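Insecticidal protein (Brevibacillus laterosporus, PDB 7ML9) probably kills western corn rootworm by inserting a beta-barrel pore into membranes, as a member of the epsilon-toxin/MTX2 branch of the aerolysin-like toxins. Local coordinates at residues 106-114 / 126-134; 280-290 / 301-312. One frame throughout, in Å; residues are numbered along the deposited sequence.

Interaction 1: 106-114 / 126-134; sequences PLYAGKNVL and LTPEFNYTY. With EDO (1,2-ethanediol), chain I.
L107 crosses the phenol end of Y132 and reaches the edge of Y134, and these apolar meetings carry one end of the contact. The two side chains of each pair cross at about a right angle. CB of L107 sits 3.9 Å from CZ of Y132, approaching the ring obliquely, while CD1 of L107 reaches the edge of the Y134 ring, 3.9 Å from CE1. Y132 CG lies anti to its backbone N (chi1 -156°), which carries the ring over to 107-114; there its rim meets A109 CB near the ring plane, 4.0 Å from CD2. Farther along, F130 presents its ring edge to K111 N, 3.7 Å from CE2, and also touches the backbone of G110. The contact lies in the elongated beta-rich body expected of an aerolysin-like toxin: A109 also touches F283, and F130 touches L285, both on strand 266-289. The facing strands run nearly antiparallel (148°), 6.5 Å apart, without a direct hydrogen bond between them; 107-114 pairs instead with strand 201-229.

Two oxygens make van der Waals contacts with carbons: Y108 O meets Y132 CE2 in the plane of the ring, and N112 OD1 presses on the P128 ring, 3.3 Å from CG.

Hydrogen bonds are sparse. One water spans the gap, donating to A109 O at 2.5 Å and accepting from N131 N. T127 OG1 bonds to P128 O and also to the backbone N of Q192, tying this loop to the residues just before strand 193-196. On the outer side, K111 NZ donates to a 1,2-ethanediol, probably from the crystallisation liquor.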
loop_
_atom_site.group_PDB
_atom_site.type_symbol
_atom_site.label_atom_id
_atom_site.label_comp_id
_atom_site.label_asym_id
_atom_site.label_seq_id
_atom_site.Cartn_x
_atom_site.Cartn_y
_atom_site.Cartn_z
ATOM N N PRO A 106 17.246 17.196 -11.624
ATOM C CA PRO A 106 18.558 17.007 -10.995
ATOM C C PRO A 106 18.913 18.187 -10.100
ATOM O O PRO A 106 18.544 19.336 -10.358
ATOM C CB PRO A 106 19.517 16.893 -12.187
ATOM C CG PRO A 106 18.637 16.545 -13.360
ATOM C CD PRO A 106 17.345 17.263 -13.091
ATOM N N LEU A 107 19.616 17.883 -9.013
ATOM C CA LEU A 107 19.919 18.863 -7.977
ATOM C C LEU A 107 21.421 19.136 -7.992
ATOM O O LEU A 107 22.219 18.218 -7.817
ATOM C CB LEU A 107 19.465 18.359 -6.599
ATOM C CG LEU A 107 17.947 18.118 -6.466
ATOM C CD1 LEU A 107 17.583 17.361 -5.175
ATOM C CD2 LEU A 107 17.178 19.416 -6.576
ATOM N N TYR A 108 21.789 20.390 -8.213
ATOM C CA TYR A 108 23.202 20.781 -8.197
ATOM C C TYR A 108 23.822 20.544 -6.819
ATOM O O TYR A 108 23.305 21.026 -5.810
ATOM C CB TYR A 108 23.315 22.249 -8.598
ATOM C CG TYR A 108 24.728 22.780 -8.539
ATOM C CD1 TYR A 108 25.728 22.224 -9.331
ATOM C CD2 TYR A 108 25.064 23.810 -7.676
ATOM C CE1 TYR A 108 27.027 22.704 -9.276
ATOM C CE2 TYR A 108 26.360 24.296 -7.608
ATOM C CZ TYR A 108 27.334 23.739 -8.420
ATOM O OH TYR A 108 28.620 24.224 -8.357
ATOM N N ALA A 109 24.922 19.782 -6.776
ATOM C CA ALA A 109 25.580 19.391 -5.539
ATOM C C ALA A 109 26.902 20.115 -5.271
ATOM O O ALA A 109 27.416 20.028 -4.147
ATOM C CB ALA A 109 25.845 17.880 -5.532
ATOM N N GLY A 110 27.488 20.793 -6.258
ATOM C CA GLY A 110 28.726 21.521 -6.029
ATOM C C GLY A 110 29.690 21.337 -7.187
ATOM O O GLY A 110 29.367 20.725 -8.208
ATOM N N LYS A 111 30.899 21.872 -7.031
ATOM C CA LYS A 111 31.872 21.783 -8.124
ATOM C C LYS A 111 33.288 21.882 -7.583
ATOM O O LYS A 111 33.505 22.345 -6.465
ATOM C CB LYS A 111 31.637 22.873 -9.163
ATOM C CG LYS A 111 31.867 24.308 -8.688
ATOM C CD LYS A 111 31.332 25.274 -9.743
ATOM C CE LYS A 111 31.650 26.742 -9.444
ATOM N NZ LYS A 111 32.739 26.918 -8.435
ATOM N N ASN A 112 34.253 21.466 -8.406
ATOM C CA ASN A 112 35.656 21.668 -8.058
ATOM C C ASN A 112 36.469 21.723 -9.347
ATOM O O ASN A 112 35.985 21.365 -10.424
ATOM C CB ASN A 112 36.188 20.574 -7.129
ATOM C CG ASN A 112 35.837 20.818 -5.644
ATOM O OD1 ASN A 112 35.162 19.990 -5.022
ATOM N ND2 ASN A 112 36.313 21.933 -5.072
ATOM N N VAL A 113 37.704 22.198 -9.225
ATOM C CA VAL A 113 38.563 22.454 -10.379
ATOM C C VAL A 113 39.684 21.427 -10.397
ATOM O O VAL A 113 40.244 21.076 -9.352
ATOM C CB VAL A 113 39.135 23.886 -10.359
ATOM C CG1 VAL A 113 40.084 24.093 -11.523
ATOM C CG2 VAL A 113 38.015 24.895 -10.420
ATOM N N LEU A 114 39.990 20.922 -11.588
ATOM C CA LEU A 114 41.123 20.033 -11.810
ATOM C C LEU A 114 42.113 20.818 -12.669
ATOM O O LEU A 114 41.916 20.961 -13.874
ATOM C CB LEU A 114 40.675 18.738 -12.480
ATOM C CG LEU A 114 39.646 17.861 -11.735
ATOM C CD1 LEU A 114 39.299 16.630 -12.593
ATOM C CD2 LEU A 114 40.150 17.440 -10.349
ATOM N N LEU A 126 42.165 12.655 -9.607
ATOM C CA LEU A 126 41.016 12.213 -8.833
ATOM C C LEU A 126 40.179 13.401 -8.383
ATOM O O LEU A 126 40.714 14.387 -7.852
ATOM C CB LEU A 126 41.484 11.406 -7.623
ATOM C CG LEU A 126 42.053 10.043 -8.000
ATOM C CD1 LEU A 126 42.964 9.511 -6.907
ATOM C CD2 LEU A 126 40.877 9.088 -8.255
ATOM N N THR A 127 38.864 13.308 -8.599
ATOM C CA THR A 127 37.946 14.332 -8.124
ATOM C C THR A 127 37.734 14.194 -6.621
ATOM O O THR A 127 37.989 13.138 -6.035
ATOM C CB THR A 127 36.592 14.233 -8.832
ATOM O OG1 THR A 127 35.927 13.020 -8.443
ATOM C CG2 THR A 127 36.751 14.270 -10.333
ATOM N N PRO A 128 37.273 15.251 -5.967
ATOM C CA PRO A 128 36.792 15.105 -4.592
ATOM C C PRO A 128 35.528 14.255 -4.582
ATOM O O PRO A 128 34.945 13.941 -5.623
ATOM C CB PRO A 128 36.507 16.544 -4.148
ATOM C CG PRO A 128 37.183 17.422 -5.173
ATOM C CD PRO A 128 37.192 16.641 -6.444
ATOM N N GLU A 129 35.120 13.858 -3.381
ATOM C CA GLU A 129 33.776 13.332 -3.197
ATOM C C GLU A 129 32.782 14.479 -3.155
ATOM O O GLU A 129 33.051 15.531 -2.573
ATOM C CB GLU A 129 33.693 12.520 -1.908
ATOM C CG GLU A 129 34.487 11.250 -1.991
ATOM C CD GLU A 129 34.512 10.501 -0.685
ATOM O OE1 GLU A 129 34.139 11.099 0.349
ATOM O OE2 GLU A 129 34.914 9.319 -0.693
ATOM N N PHE A 130 31.643 14.293 -3.802
ATOM C CA PHE A 130 30.563 15.248 -3.665
ATOM C C PHE A 130 29.521 14.649 -2.725
ATOM O O PHE A 130 29.565 13.457 -2.405
ATOM C CB PHE A 130 29.970 15.608 -5.024
ATOM C CG PHE A 130 30.950 16.319 -5.946
ATOM C CD1 PHE A 130 31.765 15.597 -6.799
ATOM C CD2 PHE A 130 31.029 17.708 -5.955
ATOM C CE1 PHE A 130 32.655 16.240 -7.649
ATOM C CE2 PHE A 130 31.925 18.374 -6.804
ATOM C CZ PHE A 130 32.736 17.632 -7.646
ATOM N N ASN A 131 28.612 15.496 -2.251
ATOM C CA ASN A 131 27.639 15.070 -1.251
ATOM C C ASN A 131 26.352 15.858 -1.420
ATOM O O ASN A 131 26.313 16.902 -2.079
ATOM C CB ASN A 131 28.175 15.249 0.175
ATOM C CG ASN A 131 28.130 16.701 0.639
ATOM O OD1 ASN A 131 27.081 17.213 1.060
ATOM N ND2 ASN A 131 29.281 17.370 0.575
ATOM N N TYR A 132 25.287 15.352 -0.800
ATOM C CA TYR A 132 24.018 16.064 -0.797
ATOM C C TYR A 132 23.256 15.585 0.426
ATOM O O TYR A 132 23.305 14.402 0.757
ATOM C CB TYR A 132 23.202 15.824 -2.081
ATOM C CG TYR A 132 22.227 16.930 -2.386
ATOM C CD1 TYR A 132 20.938 16.915 -1.861
ATOM C CD2 TYR A 132 22.593 18.006 -3.190
ATOM C CE1 TYR A 132 20.048 17.947 -2.125
ATOM C CE2 TYR A 132 21.706 19.032 -3.456
ATOM C CZ TYR A 132 20.435 18.990 -2.926
ATOM O OH TYR A 132 19.565 20.009 -3.186
ATOM N N THR A 133 22.599 16.510 1.112
ATOM C CA THR A 133 21.785 16.171 2.275
ATOM C C THR A 133 20.337 16.151 1.814
ATOM O O THR A 133 19.778 17.183 1.433
ATOM C CB THR A 133 22.005 17.156 3.417
ATOM O OG1 THR A 133 23.364 17.029 3.862
ATOM C CG2 THR A 133 21.050 16.835 4.589
ATOM N N TYR A 134 19.748 14.969 1.828
ATOM C CA TYR A 134 18.485 14.737 1.149
ATOM C C TYR A 134 17.476 14.159 2.133
ATOM O O TYR A 134 17.833 13.343 2.983
ATOM C CB TYR A 134 18.690 13.773 -0.020
ATOM C CG TYR A 134 17.516 13.686 -0.958
ATOM C CD1 TYR A 134 17.288 14.672 -1.907
ATOM C CD2 TYR A 134 16.621 12.617 -0.886
ATOM C CE1 TYR A 134 16.206 14.601 -2.780
ATOM C CE2 TYR A 134 15.543 12.535 -1.746
ATOM C CZ TYR A 134 15.329 13.531 -2.688
ATOM O OH TYR A 134 14.248 13.449 -3.552
HETATM C C1 EDO I . 35.382 27.192 -11.087
HETATM O O1 EDO I . 34.973 26.432 -9.944
HETATM C C2 EDO I . 34.369 28.285 -11.383
HETATM O O2 EDO I . 34.024 28.206 -12.769
HETATM O O HOH W 1 28.923 18.528 -2.865
#

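Interaction 2: 280-290 / 301-312; sequences GTDFILKIEDI and SGTVVQEIKVPL
A classic beta bulge interrupts an antiparallel strand pair here, in the elongated beta domain of an aerolysin-like toxin. V305 and Q306 both face I287: V305 N donates to I287 O at 2.7 Å, almost straight (176°), while I287 N bonds to Q306 O. Before the bulge the ladder is regular, with F283 opposite V310 and L285 opposite I308 as hydrogen-bonded pairs.

On the face of F283, L285 and V310, L285 CG meets V310 CG2 at 4.0 Å, and F283 turns its ring obliquely to L312 CB, 3.9 Å from CE2; Y187 of strand 178-189 touches both F283 and L312. The face of I284, K286, E288, V304, E307 and K309 is mixed, with several charged groups. K286 lies alongside E307, its CE and NZ against V304 CG2. NZ of K286 makes a weak salt bridge to OE2 of E288, at 3.4 Å; OE1 of E288 pairs with R203. Toward the L312 end, K309 crosses D282 at about a right angle, and its NZ meets OD2 of D282 on the syn side at 3.2 Å, 16° out of the carboxylate plane; OD1 of D282 is held by N209. Opposite charges thus probably offset one another here, while F283, L285, I287 and V310 give the other face a buried apolar core.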
loop_
_atom_site.group_PDB
_atom_site.type_symbol
_atom_site.label_atom_id
_atom_site.label_comp_id
_atom_site.label_asym_id
_atom_site.label_seq_id
_atom_site.Cartn_x
_atom_site.Cartn_y
_atom_site.Cartn_z
ATOM N N GLY A 280 17.122 9.802 -3.751
ATOM C CA GLY A 280 18.159 9.986 -4.745
ATOM C C GLY A 280 18.457 8.681 -5.458
ATOM O O GLY A 280 18.313 7.590 -4.903
ATOM N N THR A 281 18.868 8.796 -6.720
ATOM C CA THR A 281 19.198 7.631 -7.536
ATOM C C THR A 281 20.693 7.480 -7.791
ATOM O O THR A 281 21.265 6.417 -7.510
ATOM C CB THR A 281 18.422 7.693 -8.863
ATOM O OG1 THR A 281 18.581 8.975 -9.482
ATOM C CG2 THR A 281 16.923 7.481 -8.593
ATOM N N ASP A 282 21.355 8.521 -8.299
ATOM C CA ASP A 282 22.798 8.476 -8.500
ATOM C C ASP A 282 23.288 9.904 -8.717
ATOM O O ASP A 282 22.505 10.855 -8.706
ATOM C CB ASP A 282 23.175 7.543 -9.668
ATOM C CG ASP A 282 22.715 8.057 -11.043
ATOM O OD1 ASP A 282 22.166 9.177 -11.183
ATOM O OD2 ASP A 282 22.920 7.307 -12.021
ATOM N N PHE A 283 24.599 10.046 -8.909
ATOM C CA PHE A 283 25.197 11.319 -9.297
ATOM C C PHE A 283 25.585 11.277 -10.774
ATOM O O PHE A 283 26.018 10.239 -11.283
ATOM C CB PHE A 283 26.448 11.639 -8.468
ATOM C CG PHE A 283 26.163 12.091 -7.057
ATOM C CD1 PHE A 283 25.860 13.416 -6.786
ATOM C CD2 PHE A 283 26.204 11.183 -6.003
ATOM C CE1 PHE A 283 25.608 13.839 -5.469
ATOM C CE2 PHE A 283 25.954 11.594 -4.694
ATOM C CZ PHE A 283 25.663 12.915 -4.432
ATOM N N ILE A 284 25.419 12.407 -11.451
ATOM C CA ILE A 284 26.054 12.650 -12.741
ATOM C C ILE A 284 27.108 13.738 -12.560
ATOM O O ILE A 284 26.815 14.810 -12.010
ATOM C CB ILE A 284 25.023 13.027 -13.819
ATOM C CG1 ILE A 284 25.716 13.321 -15.157
ATOM C CG2 ILE A 284 24.161 14.186 -13.371
ATOM C CD1 ILE A 284 24.872 12.938 -16.373
ATOM N N LEU A 285 28.338 13.449 -12.996
ATOM C CA LEU A 285 29.422 14.425 -13.034
ATOM C C LEU A 285 29.585 14.943 -14.455
ATOM O O LEU A 285 29.674 14.156 -15.400
ATOM C CB LEU A 285 30.736 13.819 -12.550
ATOM C CG LEU A 285 30.774 13.224 -11.151
ATOM C CD1 LEU A 285 32.206 12.892 -10.746
ATOM C CD2 LEU A 285 30.143 14.190 -10.180
ATOM N N LYS A 286 29.600 16.257 -14.598
ATOM C CA LYS A 286 29.766 16.936 -15.873
ATOM C C LYS A 286 31.140 17.600 -15.877
ATOM O O LYS A 286 31.447 18.401 -14.985
ATOM C CB LYS A 286 28.639 17.948 -16.047
ATOM C CG LYS A 286 28.685 18.858 -17.241
ATOM C CD LYS A 286 27.712 20.006 -16.996
ATOM C CE LYS A 286 26.761 20.229 -18.151
ATOM N NZ LYS A 286 26.786 21.652 -18.601
ATOM N N ILE A 287 31.967 17.252 -16.862
ATOM C CA ILE A 287 33.348 17.726 -16.952
ATOM C C ILE A 287 33.423 18.809 -18.015
ATOM O O ILE A 287 33.101 18.557 -19.181
ATOM C CB ILE A 287 34.310 16.581 -17.295
ATOM C CG1 ILE A 287 34.030 15.360 -16.422
ATOM C CG2 ILE A 287 35.765 17.067 -17.209
ATOM C CD1 ILE A 287 34.177 15.615 -14.949
ATOM N N GLU A 288 33.866 20.004 -17.627
ATOM C CA GLU A 288 33.953 21.141 -18.533
ATOM C C GLU A 288 35.400 21.591 -18.693
ATOM O O GLU A 288 36.150 21.669 -17.717
ATOM C CB GLU A 288 33.124 22.321 -18.039
ATOM C CG GLU A 288 31.627 22.081 -18.021
ATOM C CD GLU A 288 30.852 23.296 -17.542
ATOM O OE1 GLU A 288 31.480 24.216 -16.966
ATOM O OE2 GLU A 288 29.615 23.333 -17.747
ATOM N N ASP A 289 35.776 21.907 -19.929
ATOM C CA ASP A 289 37.085 22.484 -20.227
ATOM C C ASP A 289 36.961 23.992 -20.062
ATOM O O ASP A 289 36.250 24.650 -20.830
ATOM C CB ASP A 289 37.520 22.106 -21.641
ATOM C CG ASP A 289 38.962 22.510 -21.952
ATOM O OD1 ASP A 289 39.546 23.311 -21.195
ATOM O OD2 ASP A 289 39.505 22.012 -22.960
ATOM N N ILE A 290 37.622 24.539 -19.046
ATOM C CA ILE A 290 37.592 25.970 -18.792
ATOM C C ILE A 290 38.968 26.598 -19.007
ATOM O O ILE A 290 39.242 27.669 -18.482
ATOM C CB ILE A 290 37.057 26.285 -17.386
ATOM C CG1 ILE A 290 37.873 25.549 -16.329
ATOM C CG2 ILE A 290 35.588 25.911 -17.289
ATOM C CD1 ILE A 290 37.778 26.178 -14.953
ATOM N N SER A 301 31.332 29.482 -18.120
ATOM C CA SER A 301 31.198 28.081 -18.475
ATOM C C SER A 301 32.039 27.768 -19.710
ATOM O O SER A 301 32.346 28.642 -20.528
ATOM C CB SER A 301 29.732 27.718 -18.726
ATOM O OG SER A 301 29.306 28.154 -20.007
ATOM N N GLY A 302 32.424 26.499 -19.829
ATOM C CA GLY A 302 33.219 26.059 -20.957
ATOM C C GLY A 302 32.649 24.818 -21.605
ATOM O O GLY A 302 31.565 24.356 -21.233
ATOM N N THR A 303 33.381 24.258 -22.559
ATOM C CA THR A 303 32.895 23.110 -23.311
ATOM C C THR A 303 32.803 21.871 -22.434
ATOM O O THR A 303 33.739 21.554 -21.695
ATOM C CB THR A 303 33.822 22.833 -24.485
ATOM O OG1 THR A 303 34.104 24.066 -25.155
ATOM C CG2 THR A 303 33.174 21.857 -25.447
ATOM N N VAL A 304 31.683 21.154 -22.532
ATOM C CA VAL A 304 31.572 19.873 -21.850
ATOM C C VAL A 304 32.402 18.839 -22.590
ATOM O O VAL A 304 32.302 18.690 -23.812
ATOM C CB VAL A 304 30.105 19.435 -21.722
ATOM C CG1 VAL A 304 30.030 18.073 -21.040
ATOM C CG2 VAL A 304 29.331 20.463 -20.905
ATOM N N VAL A 305 33.231 18.123 -21.844
ATOM C CA VAL A 305 34.161 17.162 -22.408
ATOM C C VAL A 305 33.773 15.725 -22.082
ATOM O O VAL A 305 34.109 14.815 -22.857
ATOM C CB VAL A 305 35.591 17.473 -21.916
ATOM C CG1 VAL A 305 36.474 16.230 -21.849
ATOM C CG2 VAL A 305 36.205 18.560 -22.786
ATOM N N GLN A 306 33.042 15.495 -20.998
ATOM C CA GLN A 306 32.756 14.156 -20.515
ATOM C C GLN A 306 31.632 14.267 -19.496
ATOM O O GLN A 306 31.492 15.297 -18.820
ATOM C CB GLN A 306 34.008 13.531 -19.889
ATOM C CG GLN A 306 33.895 12.080 -19.487
ATOM C CD GLN A 306 35.096 11.628 -18.682
ATOM O OE1 GLN A 306 36.015 12.411 -18.431
ATOM N NE2 GLN A 306 35.097 10.366 -18.266
ATOM N N GLU A 307 30.807 13.223 -19.428
ATOM C CA GLU A 307 29.826 13.065 -18.362
ATOM C C GLU A 307 29.926 11.650 -17.820
ATOM O O GLU A 307 30.165 10.704 -18.576
ATOM C CB GLU A 307 28.400 13.367 -18.830
ATOM C CG GLU A 307 28.167 14.842 -19.077
ATOM C CD GLU A 307 26.728 15.181 -19.409
ATOM O OE1 GLU A 307 25.933 14.246 -19.628
ATOM O OE2 GLU A 307 26.392 16.385 -19.462
ATOM N N ILE A 308 29.788 11.519 -16.501
ATOM C CA ILE A 308 29.943 10.244 -15.814
ATOM C C ILE A 308 28.751 10.047 -14.890
ATOM O O ILE A 308 28.447 10.921 -14.071
ATOM C CB ILE A 308 31.244 10.180 -14.994
ATOM C CG1 ILE A 308 32.422 10.768 -15.766
ATOM C CG2 ILE A 308 31.535 8.752 -14.552
ATOM C CD1 ILE A 308 33.705 10.699 -14.986
ATOM N N LYS A 309 28.092 8.898 -15.011
ATOM C CA LYS A 309 27.108 8.463 -14.029
ATOM C C LYS A 309 27.835 7.714 -12.924
ATOM O O LYS A 309 28.595 6.782 -13.198
ATOM C CB LYS A 309 26.056 7.568 -14.682
ATOM C CG LYS A 309 24.783 8.291 -15.090
ATOM C CD LYS A 309 23.589 7.347 -15.008
ATOM C CE LYS A 309 22.354 7.954 -15.643
ATOM N NZ LYS A 309 21.201 7.933 -14.703
ATOM N N VAL A 310 27.610 8.125 -11.680
ATOM C CA VAL A 310 28.335 7.611 -10.528
ATOM C C VAL A 310 27.317 7.032 -9.550
ATOM O O VAL A 310 26.367 7.728 -9.187
ATOM C CB VAL A 310 29.180 8.696 -9.838
ATOM C CG1 VAL A 310 29.840 8.139 -8.583
ATOM C CG2 VAL A 310 30.218 9.237 -10.816
ATOM N N PRO A 311 27.472 5.783 -9.108
ATOM C CA PRO A 311 26.555 5.248 -8.088
ATOM C C PRO A 311 26.809 5.915 -6.748
ATOM O O PRO A 311 27.958 6.111 -6.353
ATOM C CB PRO A 311 26.903 3.752 -8.031
ATOM C CG PRO A 311 27.853 3.503 -9.187
ATOM C CD PRO A 311 28.515 4.816 -9.472
ATOM N N LEU A 312 25.729 6.262 -6.043
ATOM C CA LEU A 312 25.881 6.966 -4.774
ATOM C C LEU A 312 26.098 5.990 -3.618
ATOM O O LEU A 312 25.797 4.800 -3.708
ATOM C CB LEU A 312 24.672 7.870 -4.508
ATOM C CG LEU A 312 23.250 7.294 -4.396
ATOM C CD1 LEU A 312 23.014 6.611 -3.051
ATOM C CD2 LEU A 312 22.223 8.387 -4.616
HETATM O O HOH W 2 23.395 4.845 -7.157
#

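Interaction 1 closes before interaction 2 opens along the chain, yet their centres lie only 10 Å apart, about 35 Å from the centre of this long molecule and on the same side of it. Strands 130-147 and 266-289 are neighbours in one mixed sheet, and strand 201-229 pairs with both 86-115 and 266-289, so the two contacts share partners as well as position. They touch directly: F130 CD1 packs on L285 CD2, A109 CB on F283 CE1, and Y134 on G280. Side-chain packing across 106-114 and 126-134 therefore meets the hydrogen-bonded ladder of 280-290 and 301-312, joining chain-distant strands into one end of the elongated beta body.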